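Local coordinates for N-carbamoylsarcosine amidase related protein (Thermoplasma acidophilum, PDB 3EEF) that binds zinc and probably works as an amidase on N-carbamoylsarcosine, as a member of the isochorismatase hydrolase family, at residues Ile110-Ile116 / Tyr136-Val141; Val124-Ala129 / Tyr156-Tyr161. All coordinates share one frame; numbering follows the deposited sequence.

Contact 1 (Ile110-Ile116 / Tyr136-Val141)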
ATOM      1  N   ILE A 110      -5.389   6.793  16.620  1.00 40.31           N
ATOM      2  CA  ILE A 110      -6.704   6.142  16.558  1.00 38.17           C
ATOM      3  C   ILE A 110      -6.630   4.622  16.598  1.00 37.24           C
ATOM      4  O   ILE A 110      -5.739   4.033  16.009  1.00 39.36           O
ATOM      5  CB  ILE A 110      -7.469   6.536  15.291  1.00 38.08           C
ATOM      6  CG1 ILE A 110      -7.749   8.035  15.285  1.00 42.45           C
ATOM      7  CG2 ILE A 110      -8.772   5.764  15.178  1.00 35.95           C
ATOM      8  CD1 ILE A 110      -8.390   8.574  16.554  1.00 37.00           C
ATOM      9  N   ASP A 111      -7.571   3.991  17.304  1.00 35.68           N
ATOM     10  CA  ASP A 111      -7.631   2.526  17.334  1.00 38.07           C
ATOM     11  C   ASP A 111      -9.003   1.946  16.939  1.00 36.78           C
ATOM     12  O   ASP A 111      -9.157   0.733  16.821  1.00 38.33           O
ATOM     13  CB  ASP A 111      -7.213   2.016  18.720  1.00 41.54           C
ATOM     14  CG  ASP A 111      -8.180   2.454  19.811  1.00 49.34           C
ATOM     15  OD1 ASP A 111      -9.228   3.041  19.471  1.00 53.88           O
ATOM     16  OD2 ASP A 111      -7.884   2.224  20.998  1.00 62.23           O
ATOM     17  N   THR A 112      -9.988   2.809  16.704  1.00 38.94           N
ATOM     18  CA  THR A 112     -11.326   2.393  16.352  1.00 37.98           C
ATOM     19  C   THR A 112     -11.863   3.350  15.313  1.00 39.04           C
ATOM     20  O   THR A 112     -11.737   4.579  15.477  1.00 38.63           O
ATOM     21  CB  THR A 112     -12.246   2.435  17.567  1.00 42.40           C
ATOM     22  OG1 THR A 112     -11.676   1.635  18.602  1.00 44.40           O
ATOM     23  CG2 THR A 112     -13.675   1.890  17.235  1.00 38.70           C
ATOM     24  N   VAL A 113     -12.453   2.810  14.249  1.00 36.53           N
ATOM     25  CA  VAL A 113     -13.124   3.655  13.269  1.00 37.25           C
ATOM     26  C   VAL A 113     -14.602   3.527  13.433  1.00 36.78           C
ATOM     27  O   VAL A 113     -15.133   2.428  13.620  1.00 38.07           O
ATOM     28  CB  VAL A 113     -12.728   3.316  11.788  1.00 38.37           C
ATOM     29  CG1 VAL A 113     -11.255   3.726  11.539  1.00 33.64           C
ATOM     30  CG2 VAL A 113     -12.972   1.863  11.471  1.00 35.00           C
ATOM     31  N   VAL A 114     -15.277   4.658  13.418  1.00 36.68           N
ATOM     32  CA  VAL A 114     -16.747   4.644  13.395  1.00 37.07           C
ATOM     33  C   VAL A 114     -17.175   5.021  12.015  1.00 35.83           C
ATOM     34  O   VAL A 114     -16.775   6.068  11.511  1.00 37.72           O
ATOM     35  CB  VAL A 114     -17.349   5.632  14.395  1.00 39.15           C
ATOM     36  CG1 VAL A 114     -18.868   5.531  14.357  1.00 31.83           C
ATOM     37  CG2 VAL A 114     -16.806   5.333  15.784  1.00 36.27           C
ATOM     38  N   LEU A 115     -17.964   4.161  11.396  1.00 38.73           N
ATOM     39  CA  LEU A 115     -18.299   4.284   9.963  1.00 40.50           C
ATOM     40  C   LEU A 115     -19.758   4.678   9.743  1.00 41.29           C
ATOM     41  O   LEU A 115     -20.660   4.044  10.257  1.00 40.42           O
ATOM     42  CB  LEU A 115     -18.057   2.945   9.255  1.00 38.65           C
ATOM     43  CG  LEU A 115     -16.654   2.386   9.268  1.00 39.34           C
ATOM     44  CD1 LEU A 115     -16.618   1.020   8.566  1.00 35.07           C
ATOM     45  CD2 LEU A 115     -15.705   3.376   8.595  1.00 39.46           C
ATOM     46  N   ILE A 116     -19.979   5.734   8.985  1.00 42.25           N
ATOM     47  CA  ILE A 116     -21.302   6.072   8.523  1.00 40.27           C
ATOM     48  C   ILE A 116     -21.238   6.459   7.043  1.00 40.81           C
ATOM     49  O   ILE A 116     -20.145   6.748   6.512  1.00 42.15           O
ATOM     50  CB  ILE A 116     -21.887   7.233   9.365  1.00 44.57           C
ATOM     51  CG1 ILE A 116     -21.173   8.552   9.096  1.00 41.32           C
ATOM     52  CG2 ILE A 116     -21.817   6.897  10.864  1.00 40.18           C
ATOM     53  CD1 ILE A 116     -21.784   9.727   9.881  1.00 45.34           C
ATOM     54  N   TYR A 136      -7.562  -1.758  13.030  1.00 39.73           N
ATOM     55  CA  TYR A 136      -8.570  -0.950  13.701  1.00 39.05           C
ATOM     56  C   TYR A 136      -9.721  -1.818  14.189  1.00 41.61           C
ATOM     57  O   TYR A 136     -10.038  -2.844  13.576  1.00 42.73           O
ATOM     58  CB  TYR A 136      -9.127   0.110  12.747  1.00 38.55           C
ATOM     59  CG  TYR A 136      -8.073   1.088  12.326  1.00 36.61           C
ATOM     60  CD1 TYR A 136      -7.670   2.100  13.190  1.00 40.23           C
ATOM     61  CD2 TYR A 136      -7.427   0.963  11.111  1.00 32.79           C
ATOM     62  CE1 TYR A 136      -6.676   2.986  12.840  1.00 41.62           C
ATOM     63  CE2 TYR A 136      -6.402   1.840  10.753  1.00 41.36           C
ATOM     64  CZ  TYR A 136      -6.041   2.851  11.620  1.00 35.87           C
ATOM     65  OH  TYR A 136      -5.047   3.730  11.286  1.00 42.15           O
ATOM     66  N   ARG A 137     -10.352  -1.412  15.287  1.00 42.44           N
ATOM     67  CA  ARG A 137     -11.690  -1.933  15.626  1.00 42.16           C
ATOM     68  C   ARG A 137     -12.711  -1.127  14.852  1.00 41.80           C
ATOM     69  O   ARG A 137     -12.445   0.018  14.447  1.00 39.74           O
ATOM     70  CB  ARG A 137     -12.000  -1.838  17.118  1.00 44.37           C
ATOM     71  CG  ARG A 137     -11.078  -2.669  18.013  1.00 47.00           C
ATOM     72  CD  ARG A 137     -11.279  -4.193  17.848  1.00 51.43           C
ATOM     73  NE  ARG A 137     -12.683  -4.623  17.973  1.00 56.15           N
ATOM     74  CZ  ARG A 137     -13.426  -4.590  19.098  1.00 67.12           C
ATOM     75  NH1 ARG A 137     -12.923  -4.132  20.248  1.00 67.83           N
ATOM     76  NH2 ARG A 137     -14.697  -5.025  19.077  1.00 64.13           N
ATOM     77  N   ILE A 138     -13.883  -1.736  14.636  1.00 41.20           N
ATOM     78  CA  ILE A 138     -14.880  -1.172  13.757  1.00 36.64           C
ATOM     79  C   ILE A 138     -16.247  -1.044  14.415  1.00 36.42           C
ATOM     80  O   ILE A 138     -16.745  -2.002  15.002  1.00 38.31           O
ATOM     81  CB  ILE A 138     -15.047  -2.022  12.477  1.00 37.64           C
ATOM     82  CG1 ILE A 138     -13.698  -2.134  11.712  1.00 44.16           C
ATOM     83  CG2 ILE A 138     -16.165  -1.406  11.584  1.00 28.00           C
ATOM     84  CD1 ILE A 138     -13.559  -3.319  10.686  1.00 30.32           C
ATOM     85  N   ILE A 139     -16.860   0.129  14.261  1.00 32.39           N
ATOM     86  CA  ILE A 139     -18.204   0.391  14.700  1.00 36.58           C
ATOM     87  C   ILE A 139     -18.932   0.965  13.512  1.00 37.92           C
ATOM     88  O   ILE A 139     -18.373   1.789  12.788  1.00 38.37           O
ATOM     89  CB  ILE A 139     -18.219   1.455  15.860  1.00 37.64           C
ATOM     90  CG1 ILE A 139     -17.471   0.905  17.088  1.00 41.90           C
ATOM     91  CG2 ILE A 139     -19.656   1.901  16.216  1.00 37.23           C
ATOM     92  CD1 ILE A 139     -17.333   1.924  18.239  1.00 43.82           C
ATOM     93  N   VAL A 140     -20.168   0.523  13.311  1.00 39.08           N
ATOM     94  CA  VAL A 140     -21.042   1.042  12.277  1.00 39.48           C
ATOM     95  C   VAL A 140     -22.348   1.579  12.885  1.00 40.68           C
ATOM     96  O   VAL A 140     -22.956   0.930  13.710  1.00 41.36           O
ATOM     97  CB  VAL A 140     -21.375  -0.067  11.272  1.00 41.46           C
ATOM     98  CG1 VAL A 140     -22.149   0.507  10.076  1.00 34.31           C
ATOM     99  CG2 VAL A 140     -20.108  -0.738  10.814  1.00 36.25           C
ATOM    100  N   VAL A 141     -22.754   2.781  12.494  1.00 43.05           N
ATOM    101  CA  VAL A 141     -23.991   3.387  12.973  1.00 41.61           C
ATOM    102  C   VAL A 141     -25.140   3.064  12.027  1.00 40.59           C
ATOM    103  O   VAL A 141     -25.352   3.788  11.075  1.00 40.23           O
ATOM    104  CB  VAL A 141     -23.811   4.903  13.117  1.00 44.90           C
ATOM    105  CG1 VAL A 141     -25.059   5.569  13.728  1.00 41.27           C
ATOM    106  CG2 VAL A 141     -22.574   5.168  13.961  1.00 41.11           C
TER
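Thr112 to Ile116 and Arg137 to Val141 pair as neighbouring parallel strands deep in the central sheet, their short axes 4.7 Å apart and 24° from exact alignment. The hydrogen bonds alternate as parallel pairing demands. Arg137 N donates to Asp111 O, and Arg137 O accepts from Val113 N at 2.8 Å; Ile139 repeats the pattern, its N bonded to Val113 O and its O to Leu115 N. The last rung, Val141 N to Leu115 O, is weak at 3.3 Å.

On one face, Thr112 CG2 meets Ile139 CD1 at 3.8 Å. Thr112 OG1 lies beside the backbone N (chi1 -56°), which puts CG2 anti to it, against the isoleucine, while OG1 bonds Asp111 OD1, met from above the carboxylate plane; that OD1 also takes a bond from Lys2 N. An alanine here is likely to leave Ile139 CD1 without its methyl neighbour and the Asp111 carboxylate short of a donor. On the other face Leu115 CD1 lies 3.9 Å from Ile138 CG2, beneath helix 123-133. At the strand entrance, Ile110 O comes to the edge of the Tyr136 ring, 3.5 Å from CE1, while Tyr136 OH bonds Asp102. Joined through helix 123-133, the two strands form a beta-alpha-beta crossover of the isochorismatase-type parallel sheet.

Contact 2 (Val124-Ala129 / Tyr156-Tyr161)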
ATOM      1  N   VAL A 124     -18.902   1.596   2.250  1.00 36.04           N
ATOM      2  CA  VAL A 124     -18.788   1.517   3.706  1.00 36.57           C
ATOM      3  C   VAL A 124     -18.133   0.191   4.071  1.00 36.30           C
ATOM      4  O   VAL A 124     -17.231   0.123   4.902  1.00 36.79           O
ATOM      5  CB  VAL A 124     -20.164   1.677   4.433  1.00 35.70           C
ATOM      6  CG1 VAL A 124     -20.046   1.255   5.882  1.00 35.78           C
ATOM      7  CG2 VAL A 124     -20.708   3.137   4.300  1.00 28.11           C
ATOM      8  N   ARG A 125     -18.573  -0.851   3.397  1.00 36.85           N
ATOM      9  CA  ARG A 125     -18.110  -2.186   3.658  1.00 37.88           C
ATOM     10  C   ARG A 125     -16.644  -2.371   3.276  1.00 37.11           C
ATOM     11  O   ARG A 125     -15.857  -3.031   3.991  1.00 36.24           O
ATOM     12  CB  ARG A 125     -18.994  -3.161   2.886  1.00 38.72           C
ATOM     13  CG  ARG A 125     -18.709  -4.591   3.220  1.00 46.93           C
ATOM     14  CD  ARG A 125     -19.477  -5.543   2.353  1.00 51.10           C
ATOM     15  NE  ARG A 125     -20.922  -5.440   2.531  1.00 46.58           N
ATOM     16  CZ  ARG A 125     -21.781  -6.395   2.183  1.00 42.80           C
ATOM     17  NH1 ARG A 125     -21.361  -7.548   1.679  1.00 52.28           N
ATOM     18  NH2 ARG A 125     -23.072  -6.220   2.401  1.00 44.98           N
ATOM     19  N   HIS A 126     -16.301  -1.818   2.115  1.00 36.57           N
ATOM     20  CA  HIS A 126     -14.946  -1.878   1.584  1.00 36.29           C
ATOM     21  C   HIS A 126     -13.975  -1.104   2.461  1.00 36.12           C
ATOM     22  O   HIS A 126     -12.888  -1.569   2.764  1.00 38.54           O
ATOM     23  CB  HIS A 126     -14.934  -1.408   0.128  1.00 36.10           C
ATOM     24  CG  HIS A 126     -15.386  -2.466  -0.825  1.00 32.69           C
ATOM     25  ND1 HIS A 126     -16.715  -2.765  -1.018  1.00 38.89           N
ATOM     26  CD2 HIS A 126     -14.688  -3.369  -1.556  1.00 38.45           C
ATOM     27  CE1 HIS A 126     -16.814  -3.782  -1.856  1.00 32.01           C
ATOM     28  NE2 HIS A 126     -15.602  -4.156  -2.213  1.00 27.19           N
ATOM     29  N   THR A 127     -14.371   0.085   2.872  1.00 36.91           N
ATOM     30  CA  THR A 127     -13.637   0.818   3.883  1.00 34.51           C
ATOM     31  C   THR A 127     -13.453  -0.019   5.161  1.00 36.79           C
ATOM     32  O   THR A 127     -12.373  -0.017   5.750  1.00 37.25           O
ATOM     33  CB  THR A 127     -14.374   2.103   4.186  1.00 34.12           C
ATOM     34  OG1 THR A 127     -14.520   2.798   2.945  1.00 33.04           O
ATOM     35  CG2 THR A 127     -13.594   2.981   5.201  1.00 32.42           C
ATOM     36  N   ALA A 128     -14.498  -0.726   5.583  1.00 38.06           N
ATOM     37  CA  ALA A 128     -14.468  -1.580   6.796  1.00 37.06           C
ATOM     38  C   ALA A 128     -13.389  -2.645   6.666  1.00 39.65           C
ATOM     39  O   ALA A 128     -12.570  -2.843   7.564  1.00 42.76           O
ATOM     40  CB  ALA A 128     -15.830  -2.251   7.006  1.00 32.67           C
ATOM     41  N   ALA A 129     -13.391  -3.315   5.521  1.00 39.27           N
ATOM     42  CA  ALA A 129     -12.425  -4.358   5.197  1.00 37.04           C
ATOM     43  C   ALA A 129     -11.007  -3.869   5.396  1.00 34.31           C
ATOM     44  O   ALA A 129     -10.184  -4.511   6.076  1.00 31.54           O
ATOM     45  CB  ALA A 129     -12.635  -4.832   3.730  1.00 33.33           C
ATOM     46  N   TYR A 156     -23.321  -9.332   7.920  1.00 46.21           N
ATOM     47  CA  TYR A 156     -22.052  -9.436   7.242  1.00 46.02           C
ATOM     48  C   TYR A 156     -20.982  -8.647   7.991  1.00 44.55           C
ATOM     49  O   TYR A 156     -19.913  -9.189   8.300  1.00 41.85           O
ATOM     50  CB  TYR A 156     -22.174  -8.911   5.801  1.00 46.49           C
ATOM     51  CG  TYR A 156     -20.999  -9.303   4.971  1.00 50.48           C
ATOM     52  CD1 TYR A 156     -21.032 -10.457   4.216  1.00 48.06           C
ATOM     53  CD2 TYR A 156     -19.837  -8.538   4.974  1.00 49.08           C
ATOM     54  CE1 TYR A 156     -19.947 -10.844   3.460  1.00 53.18           C
ATOM     55  CE2 TYR A 156     -18.750  -8.903   4.216  1.00 52.01           C
ATOM     56  CZ  TYR A 156     -18.805 -10.062   3.460  1.00 51.23           C
ATOM     57  OH  TYR A 156     -17.731 -10.458   2.707  1.00 45.63           O
ATOM     58  N   PHE A 157     -21.278  -7.381   8.291  1.00 43.60           N
ATOM     59  CA  PHE A 157     -20.401  -6.577   9.113  1.00 45.59           C
ATOM     60  C   PHE A 157     -19.956  -7.292  10.390  1.00 45.51           C
ATOM     61  O   PHE A 157     -18.748  -7.372  10.678  1.00 44.30           O
ATOM     62  CB  PHE A 157     -21.081  -5.268   9.490  1.00 46.43           C
ATOM     63  CG  PHE A 157     -20.955  -4.222   8.447  1.00 47.65           C
ATOM     64  CD1 PHE A 157     -19.736  -3.650   8.174  1.00 51.40           C
ATOM     65  CD2 PHE A 157     -22.039  -3.793   7.748  1.00 59.08           C
ATOM     66  CE1 PHE A 157     -19.613  -2.675   7.209  1.00 44.67           C
ATOM     67  CE2 PHE A 157     -21.900  -2.802   6.762  1.00 58.91           C
ATOM     68  CZ  PHE A 157     -20.677  -2.261   6.507  1.00 46.79           C
ATOM     69  N   THR A 158     -20.932  -7.792  11.142  1.00 44.27           N
ATOM     70  CA  THR A 158     -20.680  -8.418  12.436  1.00 44.51           C
ATOM     71  C   THR A 158     -19.917  -9.747  12.293  1.00 43.32           C
ATOM     72  O   THR A 158     -18.947 -10.006  13.011  1.00 42.98           O
ATOM     73  CB  THR A 158     -22.011  -8.620  13.275  1.00 45.05           C
ATOM     74  OG1 THR A 158     -22.976  -9.388  12.536  1.00 51.03           O
ATOM     75  CG2 THR A 158     -22.635  -7.275  13.640  1.00 40.38           C
ATOM     76  N   ARG A 159     -20.337 -10.577  11.351  1.00 43.58           N
ATOM     77  CA  ARG A 159     -19.721 -11.894  11.195  1.00 43.82           C
ATOM     78  C   ARG A 159     -18.336 -11.833  10.512  1.00 44.67           C
ATOM     79  O   ARG A 159     -17.446 -12.627  10.827  1.00 44.46           O
ATOM     80  CB  ARG A 159     -20.654 -12.828  10.440  1.00 43.34           C
ATOM     81  N   VAL A 160     -18.154 -10.898   9.577  1.00 43.74           N
ATOM     82  CA  VAL A 160     -16.946 -10.874   8.763  1.00 42.20           C
ATOM     83  C   VAL A 160     -15.891  -9.821   9.179  1.00 41.59           C
ATOM     84  O   VAL A 160     -14.683 -10.047   9.043  1.00 44.35           O
ATOM     85  CB  VAL A 160     -17.280 -10.693   7.287  1.00 44.79           C
ATOM     86  CG1 VAL A 160     -15.944 -10.690   6.452  1.00 40.06           C
ATOM     87  CG2 VAL A 160     -18.265 -11.791   6.855  1.00 36.64           C
ATOM     88  N   TYR A 161     -16.329  -8.685   9.684  1.00 38.91           N
ATOM     89  CA  TYR A 161     -15.407  -7.667  10.158  1.00 37.31           C
ATOM     90  C   TYR A 161     -15.419  -7.488  11.674  1.00 38.40           C
ATOM     91  O   TYR A 161     -14.833  -6.524  12.167  1.00 39.74           O
ATOM     92  CB  TYR A 161     -15.732  -6.321   9.482  1.00 35.20           C
ATOM     93  CG  TYR A 161     -15.747  -6.427   7.990  1.00 40.56           C
ATOM     94  CD1 TYR A 161     -14.667  -6.991   7.298  1.00 42.12           C
ATOM     95  CD2 TYR A 161     -16.832  -6.005   7.262  1.00 40.41           C
ATOM     96  CE1 TYR A 161     -14.686  -7.119   5.936  1.00 42.59           C
ATOM     97  CE2 TYR A 161     -16.854  -6.123   5.862  1.00 40.43           C
ATOM     98  CZ  TYR A 161     -15.789  -6.674   5.223  1.00 38.86           C
ATOM     99  OH  TYR A 161     -15.813  -6.804   3.867  1.00 39.81           O
TER
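Arg125 reaches from segment 124-129 of helix 123-133 to Tyr156, Phe157 and Tyr161 in segment 156-161 of helix 153-161, and with Tyr161 and Phe157 it buries most of the surface here. The segment axes run 11.2 Å apart at 19°, a spacing bridged by long side chains.

The guanidinium lies flat on Tyr156, planes 19° apart, with CZ 4.3 Å from the ring centroid: a cation-pi stack. Its NH1 sits over the ring centre, 3.7 Å from Tyr156 CG, and Val160 CG2 covers the opposite face. The chain starts extended, CG anti to the backbone N (chi1 -173°), then bends at chi3 to lay the group over the ring. Arg125 NE bonds Ala120 O and NH2 forms a salt bridge with Asp150, which should fix the rotation of the guanidinium.

Lower down the same side chain, Arg125 CG meets the edge of Tyr161 at CE2, 3.6 Å away. Ala129 N stands over one face of that ring, and Ala129 CA approaches CE1 to 3.6 Å. Phe157 CZ lies 3.6 Å from Val124 CG1, the side chains crossing at about a right angle, while Ala128 CB lies near the ring plane at Phe157 CE1, 3.8 Å away.

No hydrogen bond joins the segments. Tyr161 OH instead bonds His126 of a neighbouring subunit, and Tyr156 OH bonds Asp121 O of the same neighbouring subunit, consistent with aromatic, aliphatic and cation-pi packing filling the gap between the helices, while the phenol oxygens bond across the subunit interface.

In the fold
Both contacts are buried, contact 1 within the sheet and contact 2 in the helix layer over it, facing another subunit. Contact 1 joins two strands through a regular backbone ladder; contact 2 joins two helices through packing without any hydrogen bond between the segments, with a charged group among its aromatic rings. They share the crossover unit, since helix 123-133 of contact 2 connects the strands of contact 1. Their centres lie about 10 Å apart and they touch directly: Leu115 CD1 is 3.7 Å from Ala128 CB, and Ile138 CD1 is 3.8 Å from Tyr161 O. The sheet thus forms the floor of the helix pair, whose tyrosine hydroxyls bond a neighbouring subunit.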